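Local coordinates for NOL1/NOP2/sun family protein (Enterococcus faecium, PDB 3M4X), which probably methylates ribosomal RNA, with S-adenosylmethionine as the likely methyl donor, at residues S35-F40 / M190-P195; Y86-E91 / I150-V155; M95-A100 / E293-A298. One frame throughout, in Å; residues are numbered along the deposited sequence.

Contact 1 (S35-F40 / M190-P195); sequences SVKKGF and MFRKDP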
ATOM      1  N   SER A  35       0.242  20.769  15.233  1.00 56.83           N
ATOM      2  CA  SER A  35       1.233  19.706  15.110  1.00 66.09           C
ATOM      3  C   SER A  35       0.899  18.720  14.004  1.00 52.73           C
ATOM      4  O   SER A  35      -0.232  18.258  13.913  1.00 51.38           O
ATOM      5  CB  SER A  35       1.265  18.916  16.399  1.00 76.88           C
ATOM      6  OG  SER A  35      -0.057  18.738  16.886  1.00 85.04           O
ATOM      7  N   VAL A  36       1.895  18.367  13.200  1.00 52.23           N
ATOM      8  CA  VAL A  36       1.734  17.267  12.243  1.00 55.35           C
ATOM      9  C   VAL A  36       1.478  15.949  12.972  1.00 53.33           C
ATOM     10  O   VAL A  36       2.252  15.549  13.838  1.00 45.99           O
ATOM     11  CB  VAL A  36       2.978  17.097  11.361  1.00 56.81           C
ATOM     12  CG1 VAL A  36       2.941  15.757  10.634  1.00 52.47           C
ATOM     13  CG2 VAL A  36       3.093  18.246  10.384  1.00 55.24           C
ATOM     14  N   LYS A  37       0.382  15.289  12.612  1.00 60.56           N
ATOM     15  CA  LYS A  37      -0.020  14.031  13.234  1.00 58.05           C
ATOM     16  C   LYS A  37       0.777  12.863  12.660  1.00 54.65           C
ATOM     17  O   LYS A  37       1.058  12.814  11.460  1.00 50.04           O
ATOM     18  CB  LYS A  37      -1.515  13.781  13.010  1.00 59.34           C
ATOM     19  CG  LYS A  37      -2.412  14.989  13.246  1.00 62.73           C
ATOM     20  CD  LYS A  37      -2.300  15.508  14.669  1.00 66.96           C
ATOM     21  CE  LYS A  37      -3.379  16.543  14.935  1.00 70.36           C
ATOM     22  NZ  LYS A  37      -3.100  17.367  16.135  1.00 64.46           N
ATOM     23  N   LYS A  38       1.135  11.915  13.515  1.00 55.31           N
ATOM     24  CA  LYS A  38       1.924  10.774  13.075  1.00 49.94           C
ATOM     25  C   LYS A  38       1.249   9.469  13.488  1.00 46.12           C
ATOM     26  O   LYS A  38       0.668   9.375  14.576  1.00 41.28           O
ATOM     27  CB  LYS A  38       3.341  10.880  13.633  1.00 52.68           C
ATOM     28  CG  LYS A  38       4.033  12.188  13.249  1.00 62.11           C
ATOM     29  CD  LYS A  38       5.290  12.479  14.086  1.00 70.23           C
ATOM     30  CE  LYS A  38       4.958  13.195  15.398  1.00 77.59           C
ATOM     31  NZ  LYS A  38       6.155  13.418  16.281  1.00 78.34           N
ATOM     32  N   GLY A  39       1.314   8.469  12.609  1.00 40.11           N
ATOM     33  CA  GLY A  39       0.645   7.202  12.856  1.00 32.98           C
ATOM     34  C   GLY A  39       1.277   6.038  12.124  1.00 35.45           C
ATOM     35  O   GLY A  39       2.158   6.212  11.288  1.00 38.91           O
ATOM     36  N   PHE A  40       0.812   4.840  12.445  1.00 34.73           N
ATOM     37  CA  PHE A  40       1.250   3.639  11.758  1.00 33.87           C
ATOM     38  C   PHE A  40       0.187   2.589  11.952  1.00 32.30           C
ATOM     39  O   PHE A  40      -0.718   2.775  12.748  1.00 34.35           O
ATOM     40  CB  PHE A  40       2.600   3.141  12.302  1.00 36.87           C
ATOM     41  CG  PHE A  40       2.559   2.694  13.741  1.00 31.39           C
ATOM     42  CD1 PHE A  40       2.434   1.354  14.059  1.00 32.25           C
ATOM     43  CD2 PHE A  40       2.669   3.619  14.776  1.00 37.05           C
ATOM     44  CE1 PHE A  40       2.416   0.936  15.388  1.00 33.61           C
ATOM     45  CE2 PHE A  40       2.645   3.214  16.111  1.00 36.18           C
ATOM     46  CZ  PHE A  40       2.518   1.873  16.414  1.00 37.53           C
HETATM   47  N   MSE A 190      -0.459  19.103   2.685  1.00 46.71           N
HETATM   48  CA  MSE A 190       0.933  18.781   3.003  1.00 45.13           C
HETATM   49  C   MSE A 190       1.713  20.005   3.510  1.00 49.85           C
HETATM   50  O   MSE A 190       2.918  19.916   3.768  1.00 55.24           O
HETATM   51  CB  MSE A 190       1.646  18.182   1.784  1.00 45.06           C
HETATM   52  CG  MSE A 190       1.116  16.820   1.318  1.00 51.56           C
HETATM   53 SE   MSE A 190       1.252  15.404   2.685  1.00 85.99          SE
HETATM   54  CE  MSE A 190      -0.627  15.340   3.240  1.00142.67           C
ATOM     55  N   PHE A 191       1.031  21.139   3.655  1.00 47.67           N
ATOM     56  CA  PHE A 191       1.679  22.374   4.118  1.00 51.66           C
ATOM     57  C   PHE A 191       2.422  22.244   5.468  1.00 55.96           C
ATOM     58  O   PHE A 191       3.581  22.659   5.585  1.00 55.56           O
ATOM     59  CB  PHE A 191       0.670  23.523   4.188  1.00 48.70           C
ATOM     60  CG  PHE A 191       0.360  24.146   2.859  1.00 45.68           C
ATOM     61  CD1 PHE A 191       0.886  23.626   1.687  1.00 47.09           C
ATOM     62  CD2 PHE A 191      -0.471  25.251   2.781  1.00 40.81           C
ATOM     63  CE1 PHE A 191       0.595  24.200   0.454  1.00 41.10           C
ATOM     64  CE2 PHE A 191      -0.764  25.828   1.556  1.00 45.42           C
ATOM     65  CZ  PHE A 191      -0.229  25.300   0.392  1.00 42.94           C
ATOM     66  N   ARG A 192       1.746  21.698   6.479  1.00 53.18           N
ATOM     67  CA  ARG A 192       2.357  21.480   7.787  1.00 55.37           C
ATOM     68  C   ARG A 192       3.535  20.516   7.700  1.00 57.84           C
ATOM     69  O   ARG A 192       4.586  20.747   8.294  1.00 58.81           O
ATOM     70  CB  ARG A 192       1.339  20.906   8.775  1.00 58.04           C
ATOM     71  CG  ARG A 192       0.314  21.893   9.308  1.00 56.36           C
ATOM     72  CD  ARG A 192      -0.094  21.550  10.748  1.00 50.02           C
ATOM     73  NE  ARG A 192      -0.873  20.311  10.869  1.00 48.51           N
ATOM     74  CZ  ARG A 192      -2.001  20.217  11.572  1.00 49.64           C
ATOM     75  NH1 ARG A 192      -2.480  21.289  12.209  1.00 43.01           N
ATOM     76  NH2 ARG A 192      -2.658  19.062  11.641  1.00 44.78           N
ATOM     77  N   LYS A 193       3.345  19.434   6.953  1.00 62.01           N
ATOM     78  CA  LYS A 193       4.306  18.333   6.904  1.00 65.96           C
ATOM     79  C   LYS A 193       5.507  18.641   6.011  1.00 72.22           C
ATOM     80  O   LYS A 193       6.651  18.434   6.411  1.00 71.04           O
ATOM     81  CB  LYS A 193       3.613  17.044   6.440  1.00 62.65           C
ATOM     82  CG  LYS A 193       4.269  15.760   6.931  1.00 66.93           C
ATOM     83  CD  LYS A 193       3.560  14.512   6.383  1.00 66.22           C
ATOM     84  CE  LYS A 193       4.077  13.235   7.047  1.00 70.62           C
ATOM     85  NZ  LYS A 193       3.601  12.004   6.358  1.00 73.41           N
ATOM     86  N   ASP A 194       5.254  19.141   4.806  1.00 76.19           N
ATOM     87  CA  ASP A 194       6.345  19.423   3.879  1.00 76.45           C
ATOM     88  C   ASP A 194       6.407  20.891   3.461  1.00 79.48           C
ATOM     89  O   ASP A 194       5.638  21.327   2.613  1.00 82.30           O
ATOM     90  CB  ASP A 194       6.240  18.529   2.646  1.00 70.59           C
ATOM     91  CG  ASP A 194       7.376  18.750   1.677  1.00 68.34           C
ATOM     92  OD1 ASP A 194       8.305  19.517   2.018  1.00 70.41           O
ATOM     93  OD2 ASP A 194       7.335  18.160   0.576  1.00 60.76           O
ATOM     94  N   PRO A 195       7.339  21.650   4.055  1.00 79.54           N
ATOM     95  CA  PRO A 195       7.527  23.079   3.770  1.00 82.90           C
ATOM     96  C   PRO A 195       7.850  23.378   2.305  1.00 83.61           C
ATOM     97  O   PRO A 195       7.698  24.520   1.868  1.00 82.67           O
ATOM     98  CB  PRO A 195       8.706  23.459   4.666  1.00 84.02           C
ATOM     99  CG  PRO A 195       8.648  22.467   5.791  1.00 80.63           C
ATOM    100  CD  PRO A 195       8.201  21.189   5.156  1.00 77.01           C
TER
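V36 is turned with CG1 anti to its backbone N (chi1 166°) and CG2 beside that N, so that its two methyls meet successive residues, R192 and K193. CG2 is pressed against the carbonyl C of R192 at 3.5 Å and lies almost as near to R192 CB, while CG1 meets K193 CG at 3.9 Å, crossing that extended lysine chain at about a right angle. R192 starts with CG beside its own backbone N (chi1 -75°), then bends at chi2 and chi3 and slides past V36 in the opposite direction. Its guanidinium comes to lie beneath S35 O, which sits 3.3 Å above the plane, toward the rim. The S35 O to R192 NH2 distance of 3.4 Å has an angle too poor for a hydrogen bond; NH2 instead makes a salt bridge to E293, and NH1 bonds to A30 O. K37 NZ, weakly hydrogen-bonded to S35 OG, lies 4.8 Å from R192 NH2, a like-charge approach that the E293 carboxylate would be expected to ease. This surface junction joins the N-terminal RRM-like domain to the loop that follows strand 176-182 of the Rossmann-like methyltransferase domain, just where D194 N-caps helix 195-200.

Contact 2 (Y86-E91 / I150-V155); sequences YEYSQE and IERWGV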
ATOM      1  N   TYR A  86       5.748  -5.567  10.467  1.00 29.93           N
ATOM      2  CA  TYR A  86       4.684  -5.583  11.466  1.00 33.57           C
ATOM      3  C   TYR A  86       4.135  -4.183  11.690  1.00 32.16           C
ATOM      4  O   TYR A  86       3.161  -3.991  12.408  1.00 32.61           O
ATOM      5  CB  TYR A  86       5.179  -6.203  12.790  1.00 27.46           C
ATOM      6  CG  TYR A  86       5.087  -7.723  12.794  1.00 24.89           C
ATOM      7  CD1 TYR A  86       5.776  -8.479  11.862  1.00 23.93           C
ATOM      8  CD2 TYR A  86       4.282  -8.386  13.714  1.00 21.78           C
ATOM      9  CE1 TYR A  86       5.673  -9.892  11.851  1.00 28.99           C
ATOM     10  CE2 TYR A  86       4.177  -9.770  13.724  1.00 26.24           C
ATOM     11  CZ  TYR A  86       4.874 -10.517  12.791  1.00 29.97           C
ATOM     12  OH  TYR A  86       4.757 -11.881  12.811  1.00 29.84           O
ATOM     13  N   GLU A  87       4.780  -3.204  11.079  1.00 28.97           N
ATOM     14  CA  GLU A  87       4.342  -1.823  11.198  1.00 31.16           C
ATOM     15  C   GLU A  87       4.566  -1.111   9.897  1.00 33.75           C
ATOM     16  O   GLU A  87       5.594  -1.298   9.247  1.00 31.12           O
ATOM     17  CB  GLU A  87       5.097  -1.085  12.294  1.00 30.55           C
ATOM     18  CG  GLU A  87       4.908  -1.700  13.650  1.00 40.75           C
ATOM     19  CD  GLU A  87       5.641  -0.954  14.729  1.00 41.91           C
ATOM     20  OE1 GLU A  87       5.286  -1.166  15.897  1.00 37.55           O
ATOM     21  OE2 GLU A  87       6.554  -0.159  14.412  1.00 44.45           O
ATOM     22  N   TYR A  88       3.579  -0.308   9.524  1.00 34.95           N
ATOM     23  CA  TYR A  88       3.686   0.571   8.372  1.00 38.13           C
ATOM     24  C   TYR A  88       3.342   1.970   8.858  1.00 38.46           C
ATOM     25  O   TYR A  88       2.243   2.200   9.370  1.00 36.27           O
ATOM     26  CB  TYR A  88       2.708   0.151   7.267  1.00 33.48           C
ATOM     27  CG  TYR A  88       3.095   0.683   5.917  1.00 37.35           C
ATOM     28  CD1 TYR A  88       3.827  -0.098   5.035  1.00 39.08           C
ATOM     29  CD2 TYR A  88       2.754   1.982   5.526  1.00 34.39           C
ATOM     30  CE1 TYR A  88       4.203   0.386   3.802  1.00 43.91           C
ATOM     31  CE2 TYR A  88       3.128   2.472   4.289  1.00 33.97           C
ATOM     32  CZ  TYR A  88       3.857   1.668   3.436  1.00 42.51           C
ATOM     33  OH  TYR A  88       4.244   2.130   2.204  1.00 52.98           O
ATOM     34  N   SER A  89       4.278   2.899   8.734  1.00 40.12           N
ATOM     35  CA  SER A  89       3.983   4.271   9.144  1.00 44.78           C
ATOM     36  C   SER A  89       3.185   4.980   8.056  1.00 37.05           C
ATOM     37  O   SER A  89       3.500   4.884   6.875  1.00 39.21           O
ATOM     38  CB  SER A  89       5.249   5.047   9.528  1.00 52.19           C
ATOM     39  OG  SER A  89       6.167   5.102   8.457  1.00 57.87           O
ATOM     40  N   GLN A  90       2.129   5.664   8.480  1.00 35.15           N
ATOM     41  CA  GLN A  90       1.188   6.314   7.577  1.00 36.39           C
ATOM     42  C   GLN A  90       0.507   7.435   8.348  1.00 38.42           C
ATOM     43  O   GLN A  90       0.095   7.238   9.496  1.00 37.04           O
ATOM     44  CB  GLN A  90       0.142   5.310   7.099  1.00 31.51           C
ATOM     45  CG  GLN A  90      -0.795   5.871   6.058  1.00 36.23           C
ATOM     46  CD  GLN A  90      -1.854   4.891   5.625  1.00 37.27           C
ATOM     47  OE1 GLN A  90      -2.180   3.942   6.345  1.00 36.44           O
ATOM     48  NE2 GLN A  90      -2.407   5.113   4.441  1.00 30.57           N
ATOM     49  N   GLU A  91       0.395   8.616   7.750  1.00 40.91           N
ATOM     50  CA  GLU A  91      -0.187   9.733   8.488  1.00 38.89           C
ATOM     51  C   GLU A  91      -1.678   9.483   8.681  1.00 33.23           C
ATOM     52  O   GLU A  91      -2.332   8.922   7.811  1.00 38.29           O
ATOM     53  CB  GLU A  91       0.102  11.067   7.803  1.00 48.78           C
ATOM     54  CG  GLU A  91      -0.934  11.515   6.806  1.00 55.68           C
ATOM     55  CD  GLU A  91      -1.961  12.453   7.408  1.00 52.21           C
ATOM     56  OE1 GLU A  91      -1.918  12.729   8.633  1.00 41.19           O
ATOM     57  OE2 GLU A  91      -2.814  12.915   6.635  1.00 59.53           O
ATOM     58  N   ILE A 150       5.766  -3.683  -0.318  1.00 34.83           N
ATOM     59  CA  ILE A 150       4.799  -4.772  -0.527  1.00 33.39           C
ATOM     60  C   ILE A 150       5.409  -6.093  -0.023  1.00 33.37           C
ATOM     61  O   ILE A 150       4.813  -6.821   0.764  1.00 33.16           O
ATOM     62  CB  ILE A 150       4.363  -4.873  -2.036  1.00 33.63           C
ATOM     63  CG1 ILE A 150       3.037  -4.157  -2.283  1.00 41.85           C
ATOM     64  CG2 ILE A 150       4.119  -6.302  -2.453  1.00 29.72           C
ATOM     65  CD1 ILE A 150       2.992  -2.737  -1.846  1.00 48.88           C
ATOM     66  N   GLU A 151       6.628  -6.369  -0.459  1.00 30.17           N
ATOM     67  CA  GLU A 151       7.357  -7.532   0.009  1.00 29.33           C
ATOM     68  C   GLU A 151       7.538  -7.544   1.533  1.00 25.87           C
ATOM     69  O   GLU A 151       7.355  -8.572   2.181  1.00 26.43           O
ATOM     70  CB  GLU A 151       8.713  -7.580  -0.688  1.00 31.34           C
ATOM     71  CG  GLU A 151       9.589  -8.721  -0.256  1.00 34.05           C
ATOM     72  CD  GLU A 151      10.979  -8.587  -0.811  1.00 37.22           C
ATOM     73  OE1 GLU A 151      11.758  -7.790  -0.260  1.00 36.17           O
ATOM     74  OE2 GLU A 151      11.293  -9.270  -1.803  1.00 42.99           O
ATOM     75  N   ARG A 152       7.877  -6.399   2.111  1.00 30.78           N
ATOM     76  CA  ARG A 152       8.113  -6.336   3.554  1.00 32.75           C
ATOM     77  C   ARG A 152       6.840  -6.678   4.318  1.00 32.78           C
ATOM     78  O   ARG A 152       6.872  -7.380   5.347  1.00 29.69           O
ATOM     79  CB  ARG A 152       8.661  -4.964   3.963  1.00 27.58           C
ATOM     80  CG  ARG A 152       8.914  -4.788   5.473  1.00 31.06           C
ATOM     81  CD  ARG A 152       9.612  -3.437   5.779  1.00 35.75           C
ATOM     82  NE  ARG A 152       8.785  -2.315   5.348  1.00 37.74           N
ATOM     83  CZ  ARG A 152       7.891  -1.696   6.121  1.00 40.28           C
ATOM     84  NH1 ARG A 152       7.712  -2.071   7.389  1.00 32.08           N
ATOM     85  NH2 ARG A 152       7.171  -0.697   5.623  1.00 30.73           N
ATOM     86  N   TRP A 153       5.732  -6.200   3.765  1.00 28.55           N
ATOM     87  CA  TRP A 153       4.407  -6.289   4.352  1.00 27.72           C
ATOM     88  C   TRP A 153       3.896  -7.703   4.224  1.00 29.37           C
ATOM     89  O   TRP A 153       2.904  -8.067   4.852  1.00 27.00           O
ATOM     90  CB  TRP A 153       3.461  -5.310   3.624  1.00 31.25           C
ATOM     91  CG  TRP A 153       2.187  -4.962   4.357  1.00 28.31           C
ATOM     92  CD1 TRP A 153       0.908  -5.162   3.918  1.00 30.48           C
ATOM     93  CD2 TRP A 153       2.076  -4.327   5.645  1.00 26.74           C
ATOM     94  NE1 TRP A 153       0.008  -4.706   4.857  1.00 34.37           N
ATOM     95  CE2 TRP A 153       0.699  -4.190   5.925  1.00 31.14           C
ATOM     96  CE3 TRP A 153       3.006  -3.872   6.590  1.00 23.37           C
ATOM     97  CZ2 TRP A 153       0.229  -3.617   7.108  1.00 31.83           C
ATOM     98  CZ3 TRP A 153       2.533  -3.308   7.780  1.00 28.83           C
ATOM     99  CH2 TRP A 153       1.160  -3.184   8.021  1.00 32.58           C
ATOM    100  N   GLY A 154       4.571  -8.503   3.399  1.00 33.96           N
ATOM    101  CA  GLY A 154       4.211  -9.904   3.250  1.00 35.33           C
ATOM    102  C   GLY A 154       3.063 -10.185   2.294  1.00 36.47           C
ATOM    103  O   GLY A 154       2.365 -11.188   2.425  1.00 35.88           O
ATOM    104  N   VAL A 155       2.876  -9.315   1.310  1.00 39.62           N
ATOM    105  CA  VAL A 155       1.767  -9.467   0.361  1.00 31.47           C
ATOM    106  C   VAL A 155       2.140 -10.474  -0.703  1.00 26.10           C
ATOM    107  O   VAL A 155       3.166 -10.335  -1.362  1.00 31.33           O
ATOM    108  CB  VAL A 155       1.448  -8.132  -0.319  1.00 30.35           C
ATOM    109  CG1 VAL A 155       0.266  -8.277  -1.310  1.00 25.29           C
ATOM    110  CG2 VAL A 155       1.177  -7.071   0.736  1.00 24.18           C
TER
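Y88 meets both R152 and W153 in the last turn of helix 140-153, which closes in a Schellman motif at G154, and so brings a strand of the N-terminal RRM-like sheet against a helix of the Rossmann-like methyltransferase domain. From the strand backbone, Y88 CB points to the helix and rests 3.5 Å from W153 CZ3, with W153 CH2 close behind. CG, set anti to the backbone N (chi1 -160°), carries the ring across the tryptophan at about a right angle. One ring atom farther on, Y88 CD1 stands 4.1 Å above the W153 plane, offset toward the rim; the pair is edge-to-face (T-shaped), Y88 offering the edge, with planes at 82° and centroids 5.7 Å apart. The same CD1 is 3.4 Å from R152 NH2, and CE1, nearer the hydroxyl end, is 3.6 Å from that nitrogen, the guanidinium passing obliquely with its plane only slightly turned from that of the ring. N149 OD1 takes a bond from R152 NH2, and H82 O one from NH1. The other grip on NH1 crosses the contact: R152 NH1 donates in the guanidinium plane to E87 O, 2.9 Å away, at an N-H...O angle of 161°.

Contact 3 (M95-A100 / E293-A298); sequences MIVGTA and EGHFVA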
HETATM    1  N   MSE A  95      -4.957   7.481   6.230  1.00 34.30           N
HETATM    2  CA  MSE A  95      -5.530   6.153   6.459  1.00 34.18           C
HETATM    3  C   MSE A  95      -6.996   6.084   6.055  1.00 35.77           C
HETATM    4  O   MSE A  95      -7.547   4.994   5.876  1.00 35.84           O
HETATM    5  CB  MSE A  95      -5.402   5.752   7.919  1.00 31.58           C
HETATM    6  CG  MSE A  95      -3.977   5.641   8.427  1.00 30.82           C
HETATM    7 SE   MSE A  95      -4.042   4.991  10.276  1.00 49.72          SE
HETATM    8  CE  MSE A  95      -2.164   5.254  10.759  1.00 28.17           C
ATOM      9  N   ILE A  96      -7.634   7.244   5.931  1.00 34.50           N
ATOM     10  CA  ILE A  96      -9.061   7.284   5.623  1.00 35.54           C
ATOM     11  C   ILE A  96      -9.321   6.687   4.245  1.00 29.96           C
ATOM     12  O   ILE A  96     -10.366   6.099   3.995  1.00 28.22           O
ATOM     13  CB  ILE A  96      -9.623   8.724   5.667  1.00 45.33           C
ATOM     14  CG1 ILE A  96     -11.149   8.703   5.695  1.00 46.47           C
ATOM     15  CG2 ILE A  96      -9.139   9.537   4.464  1.00 47.27           C
ATOM     16  CD1 ILE A  96     -11.714   7.920   6.829  1.00 51.57           C
ATOM     17  N   VAL A  97      -8.350   6.834   3.357  1.00 31.91           N
ATOM     18  CA  VAL A  97      -8.534   6.446   1.971  1.00 35.33           C
ATOM     19  C   VAL A  97      -8.669   4.931   1.855  1.00 38.32           C
ATOM     20  O   VAL A  97      -9.644   4.429   1.291  1.00 40.71           O
ATOM     21  CB  VAL A  97      -7.367   6.966   1.117  1.00 33.97           C
ATOM     22  CG1 VAL A  97      -7.498   6.497  -0.302  1.00 27.19           C
ATOM     23  CG2 VAL A  97      -7.325   8.484   1.189  1.00 31.60           C
ATOM     24  N   GLY A  98      -7.704   4.209   2.423  1.00 33.60           N
ATOM     25  CA  GLY A  98      -7.747   2.758   2.452  1.00 30.86           C
ATOM     26  C   GLY A  98      -8.959   2.233   3.182  1.00 27.89           C
ATOM     27  O   GLY A  98      -9.547   1.219   2.808  1.00 32.30           O
ATOM     28  N   THR A  99      -9.361   2.932   4.227  1.00 31.59           N
ATOM     29  CA  THR A  99     -10.529   2.495   4.977  1.00 33.46           C
ATOM     30  C   THR A  99     -11.806   2.664   4.149  1.00 32.04           C
ATOM     31  O   THR A  99     -12.642   1.763   4.101  1.00 32.34           O
ATOM     32  CB  THR A  99     -10.620   3.223   6.315  1.00 35.43           C
ATOM     33  OG1 THR A  99      -9.494   2.844   7.115  1.00 34.48           O
ATOM     34  CG2 THR A  99     -11.908   2.863   7.044  1.00 33.83           C
ATOM     35  N   ALA A 100     -11.939   3.809   3.486  1.00 32.75           N
ATOM     36  CA  ALA A 100     -13.076   4.061   2.593  1.00 35.55           C
ATOM     37  C   ALA A 100     -13.187   2.989   1.517  1.00 33.96           C
ATOM     38  O   ALA A 100     -14.282   2.554   1.169  1.00 32.67           O
ATOM     39  CB  ALA A 100     -12.942   5.417   1.941  1.00 35.20           C
ATOM     40  N   GLU A 293      -3.978  15.605   8.894  1.00 39.58           N
ATOM     41  CA  GLU A 293      -3.433  16.704   8.125  1.00 40.09           C
ATOM     42  C   GLU A 293      -4.397  17.367   7.144  1.00 45.18           C
ATOM     43  O   GLU A 293      -4.361  18.590   6.952  1.00 51.16           O
ATOM     44  CB  GLU A 293      -2.168  16.234   7.412  1.00 41.58           C
ATOM     45  CG  GLU A 293      -1.041  15.942   8.394  1.00 43.52           C
ATOM     46  CD  GLU A 293      -0.753  17.139   9.288  1.00 44.38           C
ATOM     47  OE1 GLU A 293      -0.891  17.025  10.526  1.00 44.90           O
ATOM     48  OE2 GLU A 293      -0.413  18.206   8.741  1.00 50.35           O
ATOM     49  N   GLY A 294      -5.265  16.577   6.531  1.00 41.35           N
ATOM     50  CA  GLY A 294      -6.150  17.109   5.517  1.00 47.11           C
ATOM     51  C   GLY A 294      -6.264  16.168   4.336  1.00 47.09           C
ATOM     52  O   GLY A 294      -5.273  15.804   3.704  1.00 41.90           O
ATOM     53  N   HIS A 295      -7.494  15.773   4.046  1.00 47.72           N
ATOM     54  CA  HIS A 295      -7.766  14.843   2.966  1.00 41.07           C
ATOM     55  C   HIS A 295      -9.181  15.035   2.443  1.00 38.86           C
ATOM     56  O   HIS A 295     -10.073  15.524   3.147  1.00 40.43           O
ATOM     57  CB  HIS A 295      -7.564  13.399   3.444  1.00 39.99           C
ATOM     58  CG  HIS A 295      -6.358  12.731   2.853  1.00 42.14           C
ATOM     59  ND1 HIS A 295      -5.104  12.805   3.430  1.00 48.65           N
ATOM     60  CD2 HIS A 295      -6.207  11.990   1.730  1.00 40.17           C
ATOM     61  CE1 HIS A 295      -4.239  12.137   2.690  1.00 48.18           C
ATOM     62  NE2 HIS A 295      -4.884  11.629   1.652  1.00 48.07           N
ATOM     63  N   PHE A 296      -9.366  14.664   1.187  1.00 36.38           N
ATOM     64  CA  PHE A 296     -10.683  14.543   0.594  1.00 34.86           C
ATOM     65  C   PHE A 296     -10.816  13.114   0.069  1.00 31.58           C
ATOM     66  O   PHE A 296      -9.893  12.606  -0.557  1.00 32.92           O
ATOM     67  CB  PHE A 296     -10.815  15.546  -0.559  1.00 30.94           C
ATOM     68  CG  PHE A 296     -12.101  15.447  -1.306  1.00 31.48           C
ATOM     69  CD1 PHE A 296     -13.261  16.025  -0.799  1.00 32.45           C
ATOM     70  CD2 PHE A 296     -12.153  14.805  -2.540  1.00 34.12           C
ATOM     71  CE1 PHE A 296     -14.457  15.953  -1.502  1.00 32.24           C
ATOM     72  CE2 PHE A 296     -13.344  14.726  -3.253  1.00 26.09           C
ATOM     73  CZ  PHE A 296     -14.492  15.298  -2.733  1.00 34.40           C
ATOM     74  N   VAL A 297     -11.945  12.464   0.337  1.00 31.42           N
ATOM     75  CA  VAL A 297     -12.210  11.140  -0.214  1.00 35.06           C
ATOM     76  C   VAL A 297     -13.637  10.981  -0.701  1.00 36.00           C
ATOM     77  O   VAL A 297     -14.568  11.481  -0.082  1.00 32.42           O
ATOM     78  CB  VAL A 297     -11.951   9.998   0.797  1.00 40.20           C
ATOM     79  CG1 VAL A 297     -12.094   8.652   0.091  1.00 36.07           C
ATOM     80  CG2 VAL A 297     -10.578  10.112   1.357  1.00 49.83           C
ATOM     81  N   ALA A 298     -13.803  10.251  -1.802  1.00 37.64           N
ATOM     82  CA  ALA A 298     -15.122   9.958  -2.342  1.00 33.57           C
ATOM     83  C   ALA A 298     -15.184   8.512  -2.841  1.00 30.30           C
ATOM     84  O   ALA A 298     -14.202   7.981  -3.380  1.00 31.63           O
ATOM     85  CB  ALA A 298     -15.457  10.943  -3.471  1.00 35.19           C
TER
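Helix 95-100 and strand 295-298 run side by side in almost the same direction, their axes 9° apart and 8.7 Å distant, with V97 and V297 nearest in register. On the helix I96, V97 and A100 supply the contact, one turn apart at its ends; on the strand H295 and V297 point to the helix, while F296 and A298 point away and pack on I246 of helix 243-252. V297 is the centre. Its CG2, beside the backbone N, rests against two helix methyls at once, I96 CG2 at 3.5 Å, tighter than an ordinary van der Waals contact, and V97 CG2 at 3.6 Å. Its CG1, anti to the backbone N (chi1 -173°), reaches A100 CB at 3.8 Å. V97 CG2 also touches the imidazole of H295, lying 3.7 Å from CD2, where the two side chains cross at about a right angle; the far nitrogen of that ring, ND1, is bonded to S93 OG. Strand 295-302 pairs antiparallel with 228-234, as the reversed strand of class I methyltransferases does. Methyl against methyl and methyl against ring carbon implies that within this interface close apolar fit holds helix and strand together, the polar link through S93 lying just before the helix.

Contact 1 lies at the surface, whereas contacts 2 and 3 are buried, and the chemistry changes accordingly. Contact 3 is apolar packing of a helix on the central methyltransferase sheet. Contacts 1 and 2 both join the N-terminal domain to the methyltransferase domain, contact 1 through the loop leading into strand 39-41, with aliphatic stems and a charged group, contact 2 with an aromatic pair and an arginine hydrogen-bonded to a backbone carbonyl. The strands in their segments, 39-41 and 88-89, are sheet neighbours, where G39 O probably accepts a hydrogen bond from Q90 N. E293, at the start of segment 293-298, ties that segment to contact 1: its OE1 pairs with R192 and probably accepts a hydrogen bond from K37 N. Strand 88-89 runs on toward helix 95-101, leading from contact 2 to contact 3.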